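Local coordinates for benzoylformate Decarboxylase (Polynucleobacter necessarius, PDB 4K9Q), which probably decarboxylates benzoylformate to benzaldehyde and carbon dioxide, using thiamine diphosphate and a magnesium ion as cofactors, at residues Val449-Phe454 with Thr517-Val522; Gln437-Gly442 with Tyr491-Leu496; Glu6-Leu11 with Glu133-Ala138; Gly137-Ala142 with Val154-Pro159. All blocks are in the same frame, centred on the assembly; numbering follows the deposited sequence. Where two conformers were deposited one is given.

Interaction 1. Residues Val449-Phe454 with Thr517-Val522; sequences VIYVVF and TSVIVV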
loop_
_atom_site.group_PDB
_atom_site.type_symbol
_atom_site.label_atom_id
_atom_site.label_comp_id
_atom_site.label_asym_id
_atom_site.label_seq_id
_atom_site.Cartn_x
_atom_site.Cartn_y
_atom_site.Cartn_z
ATOM N N VAL A 449 -33.755 -2.294 22.866
ATOM C CA VAL A 449 -33.651 -1.802 21.501
ATOM C C VAL A 449 -34.915 -2.194 20.773
ATOM O O VAL A 449 -35.339 -3.346 20.833
ATOM C CB VAL A 449 -32.434 -2.426 20.763
ATOM C CG1 VAL A 449 -32.391 -1.957 19.301
ATOM C CG2 VAL A 449 -31.125 -2.086 21.478
ATOM N N ILE A 450 -35.509 -1.236 20.079
ATOM C CA ILE A 450 -36.769 -1.459 19.394
ATOM C C ILE A 450 -36.568 -1.185 17.917
ATOM O O ILE A 450 -36.370 -0.030 17.507
ATOM C CB ILE A 450 -37.864 -0.518 19.936
ATOM C CG1 ILE A 450 -38.044 -0.730 21.442
ATOM C CG2 ILE A 450 -39.189 -0.746 19.201
ATOM C CD1 ILE A 450 -38.921 0.308 22.091
ATOM N N TYR A 451 -36.589 -2.246 17.116
ATOM C CA TYR A 451 -36.431 -2.100 15.679
ATOM C C TYR A 451 -37.790 -1.955 15.038
ATOM O O TYR A 451 -38.624 -2.850 15.146
ATOM C CB TYR A 451 -35.730 -3.320 15.086
ATOM C CG TYR A 451 -34.311 -3.486 15.549
ATOM C CD1 TYR A 451 -33.954 -4.512 16.420
ATOM C CD2 TYR A 451 -33.320 -2.615 15.106
ATOM C CE1 TYR A 451 -32.645 -4.672 16.839
ATOM C CE2 TYR A 451 -32.004 -2.760 15.527
ATOM C CZ TYR A 451 -31.675 -3.790 16.390
ATOM O OH TYR A 451 -30.371 -3.945 16.801
ATOM N N VAL A 452 -38.019 -0.822 14.381
ATOM C CA VAL A 452 -39.234 -0.642 13.601
ATOM C C VAL A 452 -38.841 -0.755 12.138
ATOM O O VAL A 452 -38.096 0.089 11.621
ATOM C CB VAL A 452 -39.909 0.715 13.870
ATOM C CG1 VAL A 452 -41.209 0.832 13.077
ATOM C CG2 VAL A 452 -40.188 0.873 15.366
ATOM N N VAL A 453 -39.318 -1.805 11.481
ATOM C CA VAL A 453 -38.928 -2.079 10.101
ATOM C C VAL A 453 -40.003 -1.623 9.120
ATOM O O VAL A 453 -41.137 -2.108 9.148
ATOM C CB VAL A 453 -38.647 -3.581 9.872
ATOM C CG1 VAL A 453 -38.150 -3.818 8.437
ATOM C CG2 VAL A 453 -37.649 -4.106 10.878
ATOM N N PHE A 454 -39.630 -0.687 8.258
ATOM C CA PHE A 454 -40.521 -0.160 7.236
ATOM C C PHE A 454 -40.484 -1.053 6.005
ATOM O O PHE A 454 -39.555 -0.988 5.198
ATOM C CB PHE A 454 -40.122 1.285 6.897
ATOM C CG PHE A 454 -40.389 2.255 8.019
ATOM C CD1 PHE A 454 -39.637 2.221 9.182
ATOM C CD2 PHE A 454 -41.395 3.199 7.904
ATOM C CE1 PHE A 454 -39.893 3.110 10.224
ATOM C CE2 PHE A 454 -41.652 4.100 8.931
ATOM C CZ PHE A 454 -40.901 4.053 10.095
ATOM N N THR A 517 -34.970 -6.681 23.444
ATOM C CA THR A 517 -34.934 -6.331 22.029
ATOM C C THR A 517 -36.204 -6.799 21.328
ATOM O O THR A 517 -36.592 -7.963 21.450
ATOM C CB THR A 517 -33.684 -6.942 21.369
ATOM O OG1 THR A 517 -32.521 -6.360 21.962
ATOM C CG2 THR A 517 -33.659 -6.683 19.857
ATOM N N SER A 518 -36.833 -5.879 20.598
ATOM C CA SER A 518 -38.085 -6.135 19.887
ATOM C C SER A 518 -37.964 -5.773 18.406
ATOM O O SER A 518 -37.221 -4.860 18.040
ATOM C CB SER A 518 -39.218 -5.303 20.502
ATOM O OG SER A 518 -39.527 -5.707 21.832
ATOM N N VAL A 519 -38.716 -6.481 17.565
ATOM C CA VAL A 519 -38.842 -6.151 16.151
ATOM C C VAL A 519 -40.315 -5.943 15.812
ATOM O O VAL A 519 -41.157 -6.810 16.070
ATOM C CB VAL A 519 -38.239 -7.258 15.259
ATOM C CG1 VAL A 519 -38.454 -6.952 13.780
ATOM C CG2 VAL A 519 -36.761 -7.417 15.563
ATOM N N ILE A 520 -40.622 -4.780 15.254
ATOM C CA ILE A 520 -41.976 -4.457 14.824
ATOM C C ILE A 520 -41.954 -4.216 13.321
ATOM O O ILE A 520 -41.335 -3.266 12.851
ATOM C CB ILE A 520 -42.498 -3.206 15.550
ATOM C CG1 ILE A 520 -42.438 -3.435 17.064
ATOM C CG2 ILE A 520 -43.915 -2.861 15.087
ATOM C CD1 ILE A 520 -42.814 -2.229 17.904
ATOM N N VAL A 521 -42.622 -5.083 12.568
ATOM C CA VAL A 521 -42.612 -4.978 11.114
ATOM C C VAL A 521 -43.867 -4.233 10.654
ATOM O O VAL A 521 -44.990 -4.612 11.003
ATOM C CB VAL A 521 -42.521 -6.384 10.457
ATOM C CG1 VAL A 521 -42.463 -6.269 8.934
ATOM C CG2 VAL A 521 -41.311 -7.156 11.009
ATOM N N VAL A 522 -43.666 -3.162 9.892
ATOM C CA VAL A 522 -44.754 -2.326 9.416
ATOM C C VAL A 522 -44.777 -2.327 7.886
ATOM O O VAL A 522 -43.898 -1.748 7.247
ATOM C CB VAL A 522 -44.593 -0.875 9.908
ATOM C CG1 VAL A 522 -45.859 -0.066 9.590
ATOM C CG2 VAL A 522 -44.279 -0.849 11.401
#

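Interaction 2. Residues Gln437-Gly442 with Tyr491-Leu496; sequences QGIYTG and YGAKSL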
loop_
_atom_site.group_PDB
_atom_site.type_symbol
_atom_site.label_atom_id
_atom_site.label_comp_id
_atom_site.label_asym_id
_atom_site.label_seq_id
_atom_site.Cartn_x
_atom_site.Cartn_y
_atom_site.Cartn_z
ATOM N N GLN A 437 -27.696 -10.297 11.864
ATOM C CA GLN A 437 -27.206 -11.116 12.976
ATOM C C GLN A 437 -27.024 -10.307 14.264
ATOM O O GLN A 437 -26.999 -10.878 15.361
ATOM C CB GLN A 437 -25.883 -11.813 12.621
ATOM C CG GLN A 437 -25.938 -12.621 11.332
ATOM C CD GLN A 437 -25.415 -11.837 10.151
ATOM O OE1 GLN A 437 -25.589 -10.625 10.090
ATOM N NE2 GLN A 437 -24.767 -12.521 9.210
ATOM N N GLY A 438 -26.882 -8.989 14.126
ATOM C CA GLY A 438 -26.712 -8.110 15.274
ATOM C C GLY A 438 -27.825 -8.260 16.303
ATOM O O GLY A 438 -27.612 -8.034 17.492
ATOM N N ILE A 439 -29.019 -8.625 15.843
ATOM C CA ILE A 439 -30.157 -8.815 16.746
ATOM C C ILE A 439 -29.812 -9.777 17.883
ATOM O O ILE A 439 -30.193 -9.563 19.041
ATOM C CB ILE A 439 -31.390 -9.344 15.984
ATOM C CG1 ILE A 439 -31.825 -8.329 14.921
ATOM C CG2 ILE A 439 -32.540 -9.622 16.944
ATOM C CD1 ILE A 439 -32.925 -8.852 14.010
ATOM N N TYR A 440 -29.073 -10.831 17.553
ATOM C CA TYR A 440 -28.686 -11.830 18.534
ATOM C C TYR A 440 -27.980 -11.202 19.729
ATOM O O TYR A 440 -28.244 -11.554 20.874
ATOM C CB TYR A 440 -27.783 -12.876 17.887
ATOM C CG TYR A 440 -27.417 -14.021 18.809
ATOM C CD1 TYR A 440 -28.378 -14.952 19.209
ATOM C CD2 TYR A 440 -26.118 -14.176 19.275
ATOM C CE1 TYR A 440 -28.046 -16.006 20.052
ATOM C CE2 TYR A 440 -25.775 -15.226 20.111
ATOM C CZ TYR A 440 -26.740 -16.133 20.498
ATOM O OH TYR A 440 -26.366 -17.167 21.333
ATOM N N THR A 441 -27.072 -10.272 19.463
ATOM C CA THR A 441 -26.322 -9.644 20.546
ATOM C C THR A 441 -27.258 -8.811 21.413
ATOM O O THR A 441 -27.147 -8.819 22.638
ATOM C CB THR A 441 -25.177 -8.773 19.999
ATOM O OG1 THR A 441 -24.290 -9.603 19.240
ATOM C CG2 THR A 441 -24.398 -8.139 21.150
ATOM N N GLY A 442 -28.177 -8.097 20.775
ATOM C CA GLY A 442 -29.196 -7.355 21.501
ATOM C C GLY A 442 -29.966 -8.265 22.451
ATOM O O GLY A 442 -30.154 -7.952 23.618
ATOM N N TYR A 491 -33.459 -14.964 16.141
ATOM C CA TYR A 491 -32.425 -14.524 17.076
ATOM C C TYR A 491 -32.959 -14.273 18.479
ATOM O O TYR A 491 -32.235 -13.777 19.346
ATOM C CB TYR A 491 -31.709 -13.290 16.533
ATOM C CG TYR A 491 -30.921 -13.608 15.296
ATOM C CD1 TYR A 491 -29.850 -14.491 15.355
ATOM C CD2 TYR A 491 -31.266 -13.067 14.072
ATOM C CE1 TYR A 491 -29.129 -14.814 14.233
ATOM C CE2 TYR A 491 -30.539 -13.380 12.931
ATOM C CZ TYR A 491 -29.477 -14.255 13.026
ATOM O OH TYR A 491 -28.750 -14.576 11.903
ATOM N N GLY A 492 -34.229 -14.607 18.683
ATOM C CA GLY A 492 -34.836 -14.577 20.010
ATOM C C GLY A 492 -35.499 -13.269 20.422
ATOM O O GLY A 492 -35.874 -13.101 21.588
ATOM N N ALA A 493 -35.660 -12.343 19.480
ATOM C CA ALA A 493 -36.317 -11.073 19.784
ATOM C C ALA A 493 -37.836 -11.213 19.828
ATOM O O ALA A 493 -38.405 -12.094 19.176
ATOM C CB ALA A 493 -35.922 -10.004 18.761
ATOM N N LYS A 494 -38.488 -10.357 20.612
ATOM C CA LYS A 494 -39.932 -10.182 20.502
ATOM C C LYS A 494 -40.152 -9.666 19.091
ATOM O O LYS A 494 -39.492 -8.715 18.668
ATOM C CB LYS A 494 -40.438 -9.163 21.522
ATOM C CG LYS A 494 -40.376 -9.631 22.950
ATOM C CD LYS A 494 -41.224 -10.873 23.159
ATOM C CE LYS A 494 -41.316 -11.227 24.638
ATOM N NZ LYS A 494 -41.928 -10.107 25.417
ATOM N N SER A 495 -41.046 -10.293 18.343
ATOM C CA SER A 495 -41.181 -9.993 16.924
ATOM C C SER A 495 -42.628 -10.136 16.456
ATOM O O SER A 495 -43.272 -11.154 16.723
ATOM C CB SER A 495 -40.282 -10.950 16.133
ATOM O OG SER A 495 -40.181 -10.586 14.772
ATOM N N LEU A 496 -43.135 -9.138 15.748
ATOM C CA LEU A 496 -44.474 -9.238 15.186
ATOM C C LEU A 496 -44.662 -8.243 14.061
ATOM O O LEU A 496 -43.906 -7.271 13.931
ATOM C CB LEU A 496 -45.542 -9.012 16.257
ATOM C CG LEU A 496 -45.850 -7.554 16.586
ATOM C CD1 LEU A 496 -47.195 -7.431 17.313
ATOM C CD2 LEU A 496 -44.725 -6.989 17.411
#

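Interaction 3. Residues Glu6-Leu11 with Glu133-Ala138; sequences EITFDL and EDVPGA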
loop_
_atom_site.group_PDB
_atom_site.type_symbol
_atom_site.label_atom_id
_atom_site.label_comp_id
_atom_site.label_asym_id
_atom_site.label_seq_id
_atom_site.Cartn_x
_atom_site.Cartn_y
_atom_site.Cartn_z
ATOM N N GLU A 6 -0.895 -10.363 30.991
ATOM C CA GLU A 6 -1.167 -9.705 32.267
ATOM C C GLU A 6 -0.841 -8.208 32.202
ATOM O O GLU A 6 -1.616 -7.374 32.663
ATOM C CB GLU A 6 -0.420 -10.374 33.427
ATOM C CG GLU A 6 -0.888 -9.854 34.777
ATOM C CD GLU A 6 -0.291 -10.598 35.956
ATOM O OE1 GLU A 6 0.400 -11.616 35.745
ATOM O OE2 GLU A 6 -0.515 -10.154 37.101
ATOM N N ILE A 7 0.304 -7.875 31.616
ATOM C CA ILE A 7 0.720 -6.480 31.482
ATOM C C ILE A 7 -0.234 -5.677 30.593
ATOM O O ILE A 7 -0.553 -4.525 30.881
ATOM C CB ILE A 7 2.149 -6.402 30.943
ATOM C CG1 ILE A 7 3.095 -7.074 31.948
ATOM C CG2 ILE A 7 2.553 -4.953 30.654
ATOM C CD1 ILE A 7 4.477 -7.354 31.396
ATOM N N THR A 8 -0.688 -6.299 29.510
ATOM C CA THR A 8 -1.584 -5.630 28.573
ATOM C C THR A 8 -2.945 -5.348 29.208
ATOM O O THR A 8 -3.488 -4.245 29.079
ATOM C CB THR A 8 -1.753 -6.468 27.289
ATOM O OG1 THR A 8 -0.475 -6.636 26.659
ATOM C CG2 THR A 8 -2.714 -5.783 26.321
ATOM N N PHE A 9 -3.511 -6.339 29.892
ATOM C CA PHE A 9 -4.795 -6.118 30.536
ATOM C C PHE A 9 -4.674 -5.063 31.640
ATOM O O PHE A 9 -5.579 -4.234 31.812
ATOM C CB PHE A 9 -5.408 -7.431 31.037
ATOM C CG PHE A 9 -6.189 -8.160 29.983
ATOM C CD1 PHE A 9 -7.540 -7.908 29.808
ATOM C CD2 PHE A 9 -5.571 -9.080 29.151
ATOM C CE1 PHE A 9 -8.265 -8.570 28.821
ATOM C CE2 PHE A 9 -6.287 -9.742 28.165
ATOM C CZ PHE A 9 -7.634 -9.485 28.002
ATOM N N ASP A 10 -3.545 -5.054 32.345
ATOM C CA ASP A 10 -3.308 -4.011 33.346
ATOM C C ASP A 10 -3.241 -2.608 32.724
ATOM O O ASP A 10 -3.768 -1.644 33.282
ATOM C CB ASP A 10 -2.055 -4.298 34.169
ATOM C CG ASP A 10 -2.339 -5.172 35.387
ATOM O OD1 ASP A 10 -3.524 -5.336 35.766
ATOM O OD2 ASP A 10 -1.363 -5.679 35.975
ATOM N N LEU A 11 -2.601 -2.494 31.562
ATOM C CA LEU A 11 -2.611 -1.232 30.823
ATOM C C LEU A 11 -4.037 -0.819 30.461
ATOM O O LEU A 11 -4.430 0.334 30.636
ATOM C CB LEU A 11 -1.746 -1.330 29.558
ATOM C CG LEU A 11 -1.835 -0.134 28.607
ATOM C CD1 LEU A 11 -1.227 1.108 29.250
ATOM C CD2 LEU A 11 -1.134 -0.445 27.300
ATOM N N GLU A 133 7.585 -8.466 23.457
ATOM C CA GLU A 133 7.906 -7.387 24.389
ATOM C C GLU A 133 7.228 -6.061 24.033
ATOM O O GLU A 133 6.959 -5.236 24.914
ATOM C CB GLU A 133 9.422 -7.182 24.469
ATOM C CG GLU A 133 10.179 -8.265 25.235
ATOM C CD GLU A 133 10.490 -9.510 24.408
ATOM O OE1 GLU A 133 10.041 -9.616 23.245
ATOM O OE2 GLU A 133 11.195 -10.399 24.932
ATOM N N ASP A 134 6.954 -5.853 22.746
ATOM C CA ASP A 134 6.388 -4.596 22.277
ATOM C C ASP A 134 4.867 -4.536 22.309
ATOM O O ASP A 134 4.285 -3.489 21.998
ATOM C CB ASP A 134 6.848 -4.310 20.850
ATOM C CG ASP A 134 8.358 -4.154 20.746
ATOM O OD1 ASP A 134 8.976 -3.609 21.688
ATOM O OD2 ASP A 134 8.923 -4.586 19.724
ATOM N N VAL A 135 4.211 -5.638 22.680
ATOM C CA VAL A 135 2.749 -5.669 22.598
ATOM C C VAL A 135 2.056 -4.623 23.493
ATOM O O VAL A 135 1.189 -3.884 23.016
ATOM C CB VAL A 135 2.171 -7.104 22.787
ATOM C CG1 VAL A 135 0.639 -7.061 22.937
ATOM C CG2 VAL A 135 2.601 -8.004 21.626
ATOM N N PRO A 136 2.427 -4.553 24.786
ATOM C CA PRO A 136 1.804 -3.527 25.631
ATOM C C PRO A 136 2.037 -2.124 25.084
ATOM O O PRO A 136 1.086 -1.342 25.000
ATOM C CB PRO A 136 2.496 -3.709 26.988
ATOM C CG PRO A 136 2.965 -5.142 26.980
ATOM C CD PRO A 136 3.343 -5.423 25.552
ATOM N N GLY A 137 3.272 -1.815 24.695
ATOM C CA GLY A 137 3.557 -0.513 24.114
ATOM C C GLY A 137 2.776 -0.233 22.842
ATOM O O GLY A 137 2.426 0.916 22.574
ATOM N N ALA A 138 2.518 -1.275 22.050
ATOM C CA ALA A 138 1.726 -1.135 20.821
ATOM C C ALA A 138 0.268 -0.788 21.138
ATOM O O ALA A 138 -0.367 0.017 20.429
ATOM C CB ALA A 138 1.821 -2.395 19.967
#

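Interaction 4. Residues Gly137-Ala142 with Val154-Pro159; sequences GAFMRA and VFLSLP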
loop_
_atom_site.group_PDB
_atom_site.type_symbol
_atom_site.label_atom_id
_atom_site.label_comp_id
_atom_site.label_asym_id
_atom_site.label_seq_id
_atom_site.Cartn_x
_atom_site.Cartn_y
_atom_site.Cartn_z
ATOM N N GLY A 137 3.272 -1.815 24.695
ATOM C CA GLY A 137 3.557 -0.513 24.114
ATOM C C GLY A 137 2.776 -0.233 22.842
ATOM O O GLY A 137 2.426 0.916 22.574
ATOM N N ALA A 138 2.518 -1.275 22.050
ATOM C CA ALA A 138 1.726 -1.135 20.821
ATOM C C ALA A 138 0.268 -0.788 21.138
ATOM O O ALA A 138 -0.367 0.017 20.429
ATOM C CB ALA A 138 1.821 -2.395 19.967
ATOM N N PHE A 139 -0.270 -1.384 22.204
ATOM C CA PHE A 139 -1.592 -0.987 22.674
ATOM C C PHE A 139 -1.627 0.481 23.118
ATOM O O PHE A 139 -2.590 1.204 22.832
ATOM C CB PHE A 139 -2.094 -1.917 23.783
ATOM C CG PHE A 139 -2.831 -3.131 23.269
ATOM C CD1 PHE A 139 -4.213 -3.122 23.166
ATOM C CD2 PHE A 139 -2.137 -4.266 22.879
ATOM C CE1 PHE A 139 -4.911 -4.242 22.694
ATOM C CE2 PHE A 139 -2.825 -5.395 22.411
ATOM C CZ PHE A 139 -4.214 -5.377 22.317
ATOM N N MET A 140 -0.582 0.931 23.815
ATOM C CA MET A 140 -0.530 2.339 24.200
ATOM C C MET A 140 -0.465 3.257 22.970
ATOM O O MET A 140 -1.164 4.266 22.907
ATOM C CB MET A 140 0.652 2.625 25.128
ATOM C CG MET A 140 0.651 4.055 25.657
ATOM S SD MET A 140 -0.790 4.422 26.673
ATOM C CE MET A 140 -1.482 5.829 25.798
ATOM N N ARG A 141 0.386 2.918 22.004
ATOM C CA ARG A 141 0.475 3.719 20.781
ATOM C C ARG A 141 -0.848 3.667 20.020
ATOM O O ARG A 141 -1.266 4.655 19.425
ATOM C CB ARG A 141 1.630 3.240 19.897
ATOM C CG ARG A 141 1.791 4.028 18.592
ATOM C CD ARG A 141 3.137 3.743 17.923
ATOM N NE ARG A 141 3.172 4.365 16.603
ATOM C CZ ARG A 141 4.071 4.110 15.659
ATOM N NH1 ARG A 141 5.064 3.250 15.869
ATOM N NH2 ARG A 141 3.981 4.740 14.494
ATOM N N ALA A 142 -1.504 2.508 20.037
ATOM C CA ALA A 142 -2.820 2.373 19.401
ATOM C C ALA A 142 -3.832 3.338 20.038
ATOM O O ALA A 142 -4.521 4.087 19.335
ATOM C CB ALA A 142 -3.319 0.919 19.486
ATOM N N VAL A 154 -7.775 2.268 14.729
ATOM C CA VAL A 154 -6.432 1.756 14.466
ATOM C C VAL A 154 -6.480 0.225 14.484
ATOM O O VAL A 154 -7.438 -0.372 14.992
ATOM C CB VAL A 154 -5.426 2.253 15.519
ATOM C CG1 VAL A 154 -5.301 3.768 15.475
ATOM C CG2 VAL A 154 -5.864 1.810 16.908
ATOM N N PHE A 155 -5.455 -0.413 13.917
ATOM C CA PHE A 155 -5.460 -1.870 13.792
ATOM C C PHE A 155 -4.160 -2.485 14.291
ATOM O O PHE A 155 -3.070 -2.061 13.885
ATOM C CB PHE A 155 -5.686 -2.291 12.337
ATOM C CG PHE A 155 -5.525 -3.771 12.109
ATOM C CD1 PHE A 155 -6.463 -4.663 12.613
ATOM C CD2 PHE A 155 -4.433 -4.276 11.417
ATOM C CE1 PHE A 155 -6.327 -6.037 12.417
ATOM C CE2 PHE A 155 -4.297 -5.657 11.214
ATOM C CZ PHE A 155 -5.237 -6.532 11.729
ATOM N N LEU A 156 -4.282 -3.483 15.173
ATOM C CA LEU A 156 -3.135 -4.286 15.613
ATOM C C LEU A 156 -3.334 -5.752 15.238
ATOM O O LEU A 156 -4.394 -6.328 15.509
ATOM C CB LEU A 156 -2.968 -4.206 17.135
ATOM C CG LEU A 156 -2.654 -2.842 17.750
ATOM C CD1 LEU A 156 -2.612 -2.963 19.267
ATOM C CD2 LEU A 156 -1.333 -2.320 17.207
ATOM N N SER A 157 -2.311 -6.340 14.627
ATOM C CA SER A 157 -2.259 -7.755 14.310
ATOM C C SER A 157 -1.360 -8.415 15.346
ATOM O O SER A 157 -0.189 -8.048 15.478
ATOM C CB SER A 157 -1.676 -7.933 12.905
ATOM O OG SER A 157 -1.478 -9.299 12.605
ATOM N N LEU A 158 -1.897 -9.396 16.066
ATOM C CA LEU A 158 -1.261 -9.917 17.273
ATOM C C LEU A 158 -1.032 -11.436 17.214
ATOM O O LEU A 158 -1.950 -12.221 17.424
ATOM C CB LEU A 158 -2.111 -9.524 18.493
ATOM C CG LEU A 158 -2.279 -7.994 18.618
ATOM C CD1 LEU A 158 -3.443 -7.618 19.477
ATOM C CD2 LEU A 158 -1.002 -7.339 19.120
ATOM N N PRO A 159 0.201 -11.855 16.908
ATOM C CA PRO A 159 0.506 -13.295 16.848
ATOM C C PRO A 159 0.128 -14.036 18.139
ATOM O O PRO A 159 0.427 -13.562 19.228
ATOM C CB PRO A 159 2.021 -13.315 16.626
ATOM C CG PRO A 159 2.286 -12.047 15.865
ATOM C CD PRO A 159 1.336 -11.027 16.453
#

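Interaction 1. Residues Val449-Phe454 with Thr517-Val522
The carbonyl oxygen of Y451 receives two donors from the neighbouring strand: I520 N, 2.8 Å from Y451 O in a nearly straight bond (172° at the hydrogen), and the CA-H of V519, a softer contact with V519 CA 3.5 Å from Y451 O. This is part of a parallel beta ladder in the six-stranded sheet of the C-terminal thiamine diphosphate-binding domain. The ladder continues as Y451 N gives to S518 O, V453 N to I520 O at 2.8 Å, and V522 N to V453 O. Every second residue faces the same way. On one face V452 CG1 meets V522 CG2 at 3.9 Å, and I450 lies alongside I520, under helices 352-361 and 501-513. Branched side chains suit these places, since they fit an extended backbone and fill the layer between sheet and helices. F454 on this face reaches C373, a thiamine diphosphate-binding residue. On the other face the Y451 ring, with CG anti to its carbonyl carbon (chi1 -66°), has V449 CG1 over one face near the rim. T517 CG2 comes to the ring edge, 3.8 Å from Y451 CE1. The ring hydroxyl hydrogen-bonds to the carbonyl of L404, so tyrosine combines apolar packing with a buried polar tip. An alanine at Y451 would probably leave L404 O without this partner and open a gap beside T517 CG2 and V449 CG1. Farther along the same face, V453 CG2 meets V519 CG1 at 4.1 Å.

Interaction 2. Residues Gln437-Gly442 with Tyr491-Leu496
Y440, near the start of helix 438-445, comes close to Y491 where the chain leaves helix 484-490, their CA atoms 4.8 Å apart, and G492, with positive phi (90°), is the C-prime residue of the Schellman motif ending that second helix. Glycine suits this turn, because a side chain would collide with the preceding carbonyl. Y491 carries most of the contact. Its CG stands anti to the carbonyl carbon (chi1 -67°), and Q437 CA lies over one face of the ring in a CH-pi contact, 4.3 Å from the centroid. Q437 runs alongside, with its CG 3.5 Å from Y491 OH. The Y440 side chain crosses that of Y491 at about a right angle, Y440 CB touching Y491 CD1 at 3.6 Å. I439 CG2 touches both Y491 CB, 3.8 Å away, and A493 CB. The polar ends of all three long side chains turn to the second subunit: Y491 OH and Q437 NE2 bond to Q433 there, and Y440 OH to its P480. An alanine in place of Y491 would probably bare Q437 CA and Y440 CB and cost Q433 of the second subunit a hydrogen-bond partner. Beyond the contact, I439 also packs on L404 of helix 403-417, helix 438-445 leads into strand 449-455, and strand 494-497 borders strand 517-523 at the margin of the sheet.

Interaction 3. Residues Glu6-Leu11 with Glu133-Ala138
Two helices of the N-terminal region pack here, with I7, T8 and L11 of helix 4-15 lying against V135 and P136 at the beginning of helix 135-147. The nearest backbone pair is T8 and P136, their CA atoms 5.0 Å apart. P136 is the centre of the contact. Proline is well placed in the first turn of a helix, where a backbone N-H is not needed for the helical bonding, and its compact ring lets the other helix come close. P136 CG is touched by I7 CG2 at 3.7 Å and by T8 OG1 at 3.8 Å. The side chain of T8 meets the proline ring at about a right angle, and T8 OG1 also rests 3.9 Å from V135 CG1. That hydroxyl lies anti to its own carbonyl carbon (chi1 -60°), and it is hydrogen-bonded to V4 O within helix 4-15, which allows it to sit among carbons. One turn on from I7, L11 has its CG anti to the backbone N (chi1 172°). Its methyl CD2 comes within 3.3 Å of P136 O, a close contact. T8 and L11 both reach F139 as well, while I7 and P136 share I167 of strand 166-167 as a neighbour. Small and branched groups serve at such a close approach: the threonine and proline are slim, and isoleucine and leucine offer methyls. The two helices are therefore held together here by the fit of their shapes, with the one hydroxyl at the interface bonded inside its own helix.

Interaction 4. Residues Gly137-Ala142 with Val154-Pro159
Ring contacts come first, and F139 makes them with two leucines of the strand. L156 CD1 stands almost squarely over the centre of the F139 ring in a CH-pi contact, 3.9 Å from the centroid and 10° off the ring normal. L158 CD1 approaches F139 CZ to 3.7 Å. Aliphatic packing follows along the same helix side. A142 CB touches V154 CG2 at 3.7 Å and L156 CD1 at 4.0 Å, and A138 adds its CB near L156 CD2. The V154 CG2 methyl occupies the crowded position between its own backbone N and carbonyl carbon, and it also lies 3.6 Å from A142 O. L156 is the most covered of these residues, its CD1 resting against the aromatic ring, A142 CB and A138 O. Residue types match these roles: alanines keep the helix surface low enough for the leucines and valine to press in, while phenylalanine supplies a flat face for a methyl. Polar links lie elsewhere. R141 N bonds to G137 O within the helix, and the guanidinium of R141 forms a salt bridge with E107 of the third subunit. V154, L156 and L158 all point toward the helix, whereas F155 points away and packs on I94 and A96. The axes of segments 137-142 and 154-159 run nearly antiparallel (167°) and approach to 9.3 Å, within the beta-alpha-beta unit that runs from strand 126-127 through helix 135-147 to strand 154-159. That last strand lies between strands 93-98 and 126-127, and M140, on the same helix as F139, packs on L15 of helix 4-15.

How the interactions relate
The contacts fall into two pairs. Along the chain interaction 3 opens first, and interaction 4 begins on the stretch where it ends. Sharing helix 135-147, they have centres about 9 Å apart, so that helix packs on both strand 154-159 and helix 4-15. Interactions 1 and 2 follow, their segments alternating in sequence, with centres about 10 Å apart. They meet at strands 517-523 and 494-497, neighbours in one sheet. The pairs do not touch: centres of interactions 1 and 3 are about 42 Å apart. Each pair involves a six-stranded parallel sheet with strand order 2-1-3-4-6-5, consistent with two related thiamine diphosphate-binding folds; interaction 1 lies nearest the bound cofactor.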